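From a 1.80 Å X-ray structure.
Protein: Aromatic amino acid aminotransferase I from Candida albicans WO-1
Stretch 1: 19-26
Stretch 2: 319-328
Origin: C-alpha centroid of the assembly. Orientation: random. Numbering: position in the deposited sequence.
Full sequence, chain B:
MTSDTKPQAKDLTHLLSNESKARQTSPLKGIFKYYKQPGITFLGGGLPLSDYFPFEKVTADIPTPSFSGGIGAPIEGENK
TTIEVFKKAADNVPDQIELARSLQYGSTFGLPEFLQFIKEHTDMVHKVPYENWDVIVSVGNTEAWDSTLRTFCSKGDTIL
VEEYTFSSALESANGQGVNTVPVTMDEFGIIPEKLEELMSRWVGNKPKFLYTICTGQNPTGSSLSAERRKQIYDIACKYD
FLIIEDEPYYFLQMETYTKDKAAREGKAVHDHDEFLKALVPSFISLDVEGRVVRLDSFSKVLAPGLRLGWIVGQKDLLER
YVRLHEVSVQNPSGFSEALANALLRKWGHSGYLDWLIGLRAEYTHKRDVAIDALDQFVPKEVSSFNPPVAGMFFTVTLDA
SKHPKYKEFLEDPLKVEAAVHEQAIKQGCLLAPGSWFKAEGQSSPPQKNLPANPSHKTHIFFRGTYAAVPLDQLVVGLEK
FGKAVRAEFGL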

# COMPACT_ATOMS: atom_id res chain seq x y z
N GLU B 19 18.63 7.63 6.34
CA GLU B 19 18.11 6.30 5.93
C GLU B 19 17.58 6.38 4.49
O GLU B 19 17.83 5.46 3.68
CB GLU B 19 17.07 5.84 6.96
CG GLU B 19 17.64 5.68 8.38
CD GLU B 19 17.69 6.92 9.27
OE1 GLU B 19 17.33 8.01 8.81
OE2 GLU B 19 18.07 6.80 10.44
N SER B 20 16.89 7.46 4.14
CA SER B 20 16.33 7.67 2.79
C SER B 20 17.50 7.78 1.80
O SER B 20 17.47 7.12 0.73
CB SER B 20 15.46 8.88 2.76
OG SER B 20 14.90 9.09 1.49
N LYS B 21 18.51 8.57 2.14
CA LYS B 21 19.67 8.78 1.22
C LYS B 21 20.37 7.46 0.92
O LYS B 21 20.83 7.29 -0.21
CB LYS B 21 20.69 9.73 1.87
CG LYS B 21 20.40 11.22 1.73
CD LYS B 21 21.02 11.95 2.90
CE LYS B 21 21.36 13.38 2.61
NZ LYS B 21 21.37 14.17 3.86
N ALA B 22 20.48 6.56 1.90
CA ALA B 22 21.15 5.24 1.79
C ALA B 22 20.36 4.19 0.99
O ALA B 22 20.94 3.14 0.67
CB ALA B 22 21.46 4.73 3.18
N ARG B 23 19.07 4.42 0.68
CA ARG B 23 18.24 3.45 -0.09
C ARG B 23 18.85 3.28 -1.48
O ARG B 23 19.39 4.27 -1.99
CB ARG B 23 16.78 3.89 -0.17
CG ARG B 23 16.03 3.69 1.15
CD ARG B 23 14.54 4.02 1.07
NE ARG B 23 13.96 3.83 2.38
CZ ARG B 23 13.60 2.66 2.88
NH1 ARG B 23 13.69 1.54 2.16
NH2 ARG B 23 13.17 2.61 4.13
N GLN B 24 18.81 2.06 -2.05
CA GLN B 24 19.44 1.75 -3.37
C GLN B 24 18.43 1.14 -4.32
O GLN B 24 17.39 0.66 -3.86
CB GLN B 24 20.62 0.80 -3.18
CG GLN B 24 21.57 1.22 -2.07
CD GLN B 24 22.83 0.39 -2.08
OE1 GLN B 24 23.51 0.27 -3.09
NE2 GLN B 24 23.14 -0.20 -0.93
N THR B 25 18.71 1.17 -5.63
CA THR B 25 17.97 0.40 -6.65
C THR B 25 18.39 -1.07 -6.54
O THR B 25 19.48 -1.33 -5.94
CB THR B 25 18.21 0.90 -8.08
OG1 THR B 25 19.62 0.99 -8.25
CG2 THR B 25 17.55 2.24 -8.34
N SER B 26 17.57 -1.98 -7.07
CA SER B 26 17.83 -3.44 -7.19
C SER B 26 19.21 -3.67 -7.84
O SER B 26 19.57 -2.95 -8.77
CB SER B 26 16.72 -4.10 -7.99
OG SER B 26 16.68 -5.49 -7.74
N GLU B 319 12.16 10.93 -6.23
CA GLU B 319 12.96 9.73 -6.54
C GLU B 319 13.19 8.91 -5.26
O GLU B 319 13.13 7.68 -5.36
CB GLU B 319 14.25 10.12 -7.27
CG GLU B 319 15.08 8.91 -7.67
CD GLU B 319 16.00 8.43 -6.57
OE1 GLU B 319 16.23 9.23 -5.63
OE2 GLU B 319 16.43 7.23 -6.61
N ARG B 320 13.42 9.54 -4.10
CA ARG B 320 13.57 8.84 -2.81
C ARG B 320 12.24 8.19 -2.38
O ARG B 320 12.28 7.08 -1.82
CB ARG B 320 14.11 9.78 -1.73
CG ARG B 320 15.53 10.25 -1.99
CD ARG B 320 16.58 9.17 -1.78
NE ARG B 320 16.89 8.41 -3.00
CZ ARG B 320 17.71 7.36 -3.05
NH1 ARG B 320 17.96 6.81 -4.22
NH2 ARG B 320 18.30 6.89 -1.95
N TYR B 321 11.11 8.84 -2.58
CA TYR B 321 9.81 8.18 -2.39
C TYR B 321 9.71 6.92 -3.27
O TYR B 321 9.17 5.92 -2.81
CB TYR B 321 8.64 9.09 -2.72
CG TYR B 321 8.25 10.10 -1.67
CD1 TYR B 321 8.87 11.35 -1.61
CD2 TYR B 321 7.16 9.88 -0.85
CE1 TYR B 321 8.45 12.33 -0.72
CE2 TYR B 321 6.75 10.84 0.07
CZ TYR B 321 7.38 12.07 0.13
OH TYR B 321 6.94 13.05 0.98
N VAL B 322 10.13 6.98 -4.54
CA VAL B 322 10.00 5.81 -5.47
C VAL B 322 10.84 4.65 -4.92
O VAL B 322 10.33 3.53 -4.81
CB VAL B 322 10.39 6.21 -6.90
CG1 VAL B 322 10.42 4.98 -7.79
CG2 VAL B 322 9.43 7.26 -7.47
N ARG B 323 12.07 4.90 -4.48
CA ARG B 323 12.93 3.85 -3.86
C ARG B 323 12.18 3.22 -2.68
O ARG B 323 12.17 1.99 -2.56
CB ARG B 323 14.24 4.47 -3.39
CG ARG B 323 15.05 5.05 -4.54
CD ARG B 323 15.59 3.97 -5.49
NE ARG B 323 14.71 3.57 -6.59
CZ ARG B 323 14.54 4.21 -7.75
NH1 ARG B 323 15.14 5.36 -8.00
NH2 ARG B 323 13.74 3.68 -8.66
N LEU B 324 11.57 4.02 -1.82
CA LEU B 324 10.83 3.48 -0.67
C LEU B 324 9.62 2.69 -1.16
O LEU B 324 9.44 1.53 -0.70
CB LEU B 324 10.39 4.61 0.26
CG LEU B 324 9.48 4.21 1.41
CD1 LEU B 324 10.09 3.14 2.30
CD2 LEU B 324 9.14 5.44 2.24
N HIS B 325 8.86 3.24 -2.10
CA HIS B 325 7.66 2.56 -2.65
C HIS B 325 8.01 1.16 -3.20
O HIS B 325 7.23 0.25 -2.99
CB HIS B 325 6.98 3.42 -3.70
CG HIS B 325 6.13 4.49 -3.15
ND1 HIS B 325 5.59 5.45 -3.96
CD2 HIS B 325 5.63 4.74 -1.91
CE1 HIS B 325 4.82 6.24 -3.25
NE2 HIS B 325 4.83 5.86 -2.02
N GLU B 326 9.15 1.02 -3.92
CA GLU B 326 9.64 -0.26 -4.48
C GLU B 326 9.65 -1.38 -3.44
O GLU B 326 9.29 -2.49 -3.83
CB GLU B 326 11.04 -0.11 -5.08
CG GLU B 326 10.90 0.46 -6.45
CD GLU B 326 12.17 1.02 -7.07
OE1 GLU B 326 13.20 1.12 -6.37
OE2 GLU B 326 12.09 1.39 -8.26
N VAL B 327 10.00 -1.11 -2.19
CA VAL B 327 10.13 -2.15 -1.13
C VAL B 327 9.07 -2.01 -0.04
O VAL B 327 9.19 -2.70 0.99
CB VAL B 327 11.55 -2.12 -0.55
CG1 VAL B 327 12.56 -2.43 -1.65
CG2 VAL B 327 11.87 -0.80 0.12
N SER B 328 8.07 -1.16 -0.23
CA SER B 328 6.93 -1.00 0.72
C SER B 328 5.64 -1.37 -0.04
O SER B 328 5.38 -2.59 -0.23
CB SER B 328 6.95 0.35 1.39
OG SER B 328 6.72 1.42 0.48
O HOH W 1 12.58 7.57 0.93
O HOH W 2 14.69 1.40 -0.70
O HOH W 3 14.40 0.19 -3.50

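Two segments far apart in sequence meet here. The first, 19-26, is the last part of a helix that runs out into an extended loop. The second, 319-328, is mostly helix. The backbones come closest at S20 and R320, with CA atoms 6.4 Å apart, and at R23 and R323, with CA atoms 6.5 Å apart. The contact buries 423 Å² in all, counting both sides. No backbone-to-backbone hydrogen bond joins the segments directly. Side chains and waters make the links.

R320 is the main donor. Its CA-to-CB bond points toward the first segment, and its guanidinium reaches the carbonyls of S20 and R23. R320 NH2 donates to S20 O at 2.8 Å and to R23 O, also at 2.8 Å. Both acceptors lie at the guanidinium edge, near its plane, where the N-H bonds point. R320 NH2 is also 3.1 Å from K21 O, but the angle is poor and this is not a hydrogen bond. S20 O has a second donor, since R23 N reaches it at 3.1 Å. The arginine thus ties S20, in the helix, to R23, in the loop.

E319 holds R320 through NE and NH1, in a salt bridge. R320 NE donates to E319 OE1 at 2.8 Å, and R320 NH1 donates to E319 OE2 at 2.9 Å. The carboxylate therefore balances the arginine charge while NH2 is left to serve the neutral carbonyls.

R323 bonds entirely within its own segment through its side chain, in salt bridges with E326 and E319. R323 NE donates to E326 OE1 at 2.9 Å, and R323 NH2 to E326 OE2, also at 2.9 Å. R323 NH1 donates to E319 OE2 at 2.7 Å. E319 OE2 so accepts from two arginines. Across the contact, R323 offers a surface for packing: T25 CG2 lies over one face of its guanidinium, 3.6 Å from R323 NE. The methyl covers the flat face and leaves the in-plane N-H bonds to the glutamates.

The CA-to-CB bond of R23 points toward the second segment. R23 CB and R323 CB are 4.1 Å apart. Farther out, L324 CD1 lies over one face of the R23 guanidinium, 3.6 Å from R23 CZ. V327 CG2 is 3.6 Å from R23 NH1. These are nonpolar contacts with a charged group, and neither residue offers a side-chain acceptor. Within the two segments and their waters, the only hydrogen-bond partner found for the R23 side chain is water 2, at NH1.

Three waters extend the polar network. Water 1 is 2.8 Å from S20 OG, in a hydrogen bond of undecided direction, and donates to R320 O at 2.8 Å. Water 2 accepts from R23 NH1 at 3.0 Å and makes a weak bond to R323 O at 3.2 Å. Water 3 lies 3.0 Å from both Q24 O and R323 O, within bonding reach of each carbonyl. At the end of the second segment, S328 OG donates to L324 O at 3.0 Å.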